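Local coordinates for bumblebee peptidoglycan recognition protein SA (Bombus, PDB 5XZ4) that probably recognises bacterial peptidoglycan in insect immunity, with a preference for the Dap type over the Lys type, at residues Y33-H38 with A93-Y98. Numbering follows the deposited sequence.
With SO4 (sulfate ion), chain C.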
loop_
_atom_site.group_PDB
_atom_site.type_symbol
_atom_site.label_atom_id
_atom_site.label_comp_id
_atom_site.label_asym_id
_atom_site.label_seq_id
_atom_site.Cartn_x
_atom_site.Cartn_y
_atom_site.Cartn_z
ATOM N N TYR A 33 -1.204 12.401 -2.499
ATOM C CA TYR A 33 -0.278 11.678 -1.592
ATOM C C TYR A 33 -0.256 10.180 -1.848
ATOM O O TYR A 33 -1.277 9.587 -2.201
ATOM C CB TYR A 33 -0.643 11.893 -0.112
ATOM C CG TYR A 33 -0.465 13.310 0.373
ATOM C CD1 TYR A 33 0.776 13.748 0.861
ATOM C CD2 TYR A 33 -1.542 14.203 0.365
ATOM C CE1 TYR A 33 0.949 15.081 1.283
ATOM C CE2 TYR A 33 -1.396 15.519 0.813
ATOM C CZ TYR A 33 -0.152 15.947 1.266
ATOM O OH TYR A 33 -0.017 17.262 1.679
ATOM N N VAL A 34 0.913 9.589 -1.618
ATOM C CA VAL A 34 1.043 8.136 -1.445
ATOM C C VAL A 34 1.604 7.941 -0.037
ATOM O O VAL A 34 2.630 8.555 0.308
ATOM C CB VAL A 34 1.975 7.527 -2.507
ATOM C CG1 VAL A 34 2.289 6.061 -2.212
ATOM C CG2 VAL A 34 1.367 7.635 -3.893
ATOM N N ILE A 35 0.968 7.038 0.746
ATOM C CA ILE A 35 1.465 6.736 2.090
ATOM C C ILE A 35 2.072 5.333 2.061
ATOM O O ILE A 35 1.412 4.359 1.638
ATOM C CB ILE A 35 0.367 6.754 3.179
ATOM C CG1 ILE A 35 -0.607 7.911 3.044
ATOM C CG2 ILE A 35 0.997 6.689 4.560
ATOM C CD1 ILE A 35 -0.015 9.289 3.214
ATOM N N ILE A 36 3.313 5.211 2.504
ATOM C CA ILE A 36 4.010 3.924 2.591
ATOM C C ILE A 36 3.865 3.308 3.985
ATOM O O ILE A 36 4.108 3.984 5.016
ATOM C CB ILE A 36 5.510 4.048 2.202
ATOM C CG1 ILE A 36 5.679 4.708 0.810
ATOM C CG2 ILE A 36 6.215 2.688 2.281
ATOM C CD1 ILE A 36 5.054 3.942 -0.355
ATOM N N HIS A 37 3.398 2.059 3.997
ATOM C CA HIS A 37 3.179 1.297 5.242
ATOM C C HIS A 37 3.931 -0.021 5.198
ATOM O O HIS A 37 4.279 -0.491 4.109
ATOM C CB HIS A 37 1.688 0.942 5.396
ATOM C CG HIS A 37 0.837 2.050 5.930
ATOM N ND1 HIS A 37 0.636 2.233 7.281
ATOM C CD2 HIS A 37 0.111 3.012 5.310
ATOM C CE1 HIS A 37 -0.174 3.262 7.468
ATOM N NE2 HIS A 37 -0.496 3.763 6.290
ATOM N N HIS A 38 4.129 -0.642 6.365
ATOM C CA HIS A 38 4.375 -2.087 6.416
ATOM C C HIS A 38 3.204 -2.776 7.077
ATOM O O HIS A 38 2.483 -2.152 7.855
ATOM C CB HIS A 38 5.736 -2.438 7.043
ATOM C CG HIS A 38 5.867 -2.174 8.528
ATOM N ND1 HIS A 38 6.973 -2.591 9.239
ATOM C CD2 HIS A 38 5.060 -1.552 9.426
ATOM C CE1 HIS A 38 6.845 -2.233 10.511
ATOM N NE2 HIS A 38 5.699 -1.584 10.645
ATOM N N ALA A 93 -8.597 2.781 4.574
ATOM C CA ALA A 93 -8.621 2.623 6.045
ATOM C C ALA A 93 -7.215 2.228 6.458
ATOM O O ALA A 93 -6.961 1.160 7.044
ATOM C CB ALA A 93 -9.660 1.591 6.504
ATOM N N HIS A 94 -6.262 3.087 6.098
ATOM C CA HIS A 94 -4.852 2.854 6.361
ATOM C C HIS A 94 -4.148 4.009 7.120
ATOM O O HIS A 94 -3.182 3.741 7.839
ATOM C CB HIS A 94 -4.085 2.533 5.055
ATOM C CG HIS A 94 -4.351 3.483 3.924
ATOM N ND1 HIS A 94 -3.738 4.722 3.823
ATOM C CD2 HIS A 94 -5.163 3.366 2.841
ATOM C CE1 HIS A 94 -4.185 5.323 2.734
ATOM N NE2 HIS A 94 -5.050 4.536 2.114
ATOM N N THR A 95 -4.578 5.263 6.909
ATOM C CA THR A 95 -3.834 6.428 7.422
ATOM C C THR A 95 -4.839 7.493 7.866
ATOM O O THR A 95 -5.347 8.274 7.031
ATOM C CB THR A 95 -2.903 7.006 6.341
ATOM O OG1 THR A 95 -2.180 5.962 5.694
ATOM C CG2 THR A 95 -1.916 8.011 6.959
ATOM N N ILE A 96 -5.121 7.529 9.171
ATOM C CA ILE A 96 -6.085 8.497 9.721
ATOM C C ILE A 96 -5.632 9.919 9.343
ATOM O O ILE A 96 -4.447 10.248 9.435
ATOM C CB ILE A 96 -6.303 8.325 11.259
ATOM C CG1 ILE A 96 -7.018 6.984 11.522
ATOM C CG2 ILE A 96 -7.091 9.501 11.858
ATOM C CD1 ILE A 96 -7.208 6.591 12.985
ATOM N N GLY A 97 -6.576 10.706 8.833
ATOM C CA GLY A 97 -6.290 12.058 8.364
ATOM C C GLY A 97 -5.932 12.169 6.892
ATOM O O GLY A 97 -5.926 13.270 6.357
ATOM N N TYR A 98 -5.618 11.037 6.248
ATOM C CA TYR A 98 -5.169 10.988 4.847
ATOM C C TYR A 98 -5.948 9.996 3.997
ATOM O O TYR A 98 -5.663 9.875 2.798
ATOM C CB TYR A 98 -3.671 10.665 4.755
ATOM C CG TYR A 98 -2.838 11.857 5.177
ATOM C CD1 TYR A 98 -2.694 12.194 6.542
ATOM C CD2 TYR A 98 -2.233 12.687 4.215
ATOM C CE1 TYR A 98 -1.972 13.331 6.935
ATOM C CE2 TYR A 98 -1.503 13.828 4.605
ATOM C CZ TYR A 98 -1.372 14.131 5.957
ATOM O OH TYR A 98 -0.649 15.254 6.362
HETATM S S SO4 C . -9.858 9.974 7.601
HETATM O O1 SO4 C . -10.370 8.593 7.408
HETATM O O2 SO4 C . -8.701 10.272 6.737
HETATM O O3 SO4 C . -10.922 10.975 7.340
HETATM O O4 SO4 C . -9.443 10.106 9.023
HETATM O O HOH W 1 -1.090 17.311 4.701
#
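Tyr33, Ile35 and His37, alternate residues on one face of strand 31-38, meet Tyr98, Thr95 and His94 of the loop leading into strand 102-107. The two segments run in opposite senses, with the CA atoms of Ile35 and Thr95 7.5 Å apart, and only side chains bridge them by hydrogen bonding. Within the loop, Tyr98 N bonds back to Thr95 O, closing a type II beta turn with Gly97 at its third position, and Gly97 N holds a sulfate ion, probably from the crystallisation liquor.

Thr95 OG1 lies in the plane of the His37 ring, at its edge, and forms a nearly straight bond with NE2 (2.8 Å, 175°). Thr95 OG1 also bonds His94 ND1 at 2.7 Å, again in the ring plane; with OG1 anti to the carbonyl carbon (chi1 -46°), the hydroxyl sits between the two imidazoles. Ile35 reaches tip to tip toward Thr95, its CG2 3.5 Å from OG1, while CD1 touches Tyr98 CD2 at 4.2 Å. An alanine at Ile35 would probably leave a gap on the strand side of Thr95 and Tyr98, where CG1, CG2 and CD1 had packed, and let the tyrosine ring shift. Beyond it, Tyr98 directs its edge at the face of Tyr33, planes at 90°, with CE2 over the ring centre. One water joins the two hydroxyls, and Tyr33 OH also bonds Pro173 O.

His37 ND1 bonds Ser154 OG, so both ring nitrogens are engaged and the imidazole's rotation is fixed. The contact thus ties the loop to an interior strand of the sheet, between strands 102-107 and 141-145, through one shared hydroxyl and an aromatic-aliphatic patch.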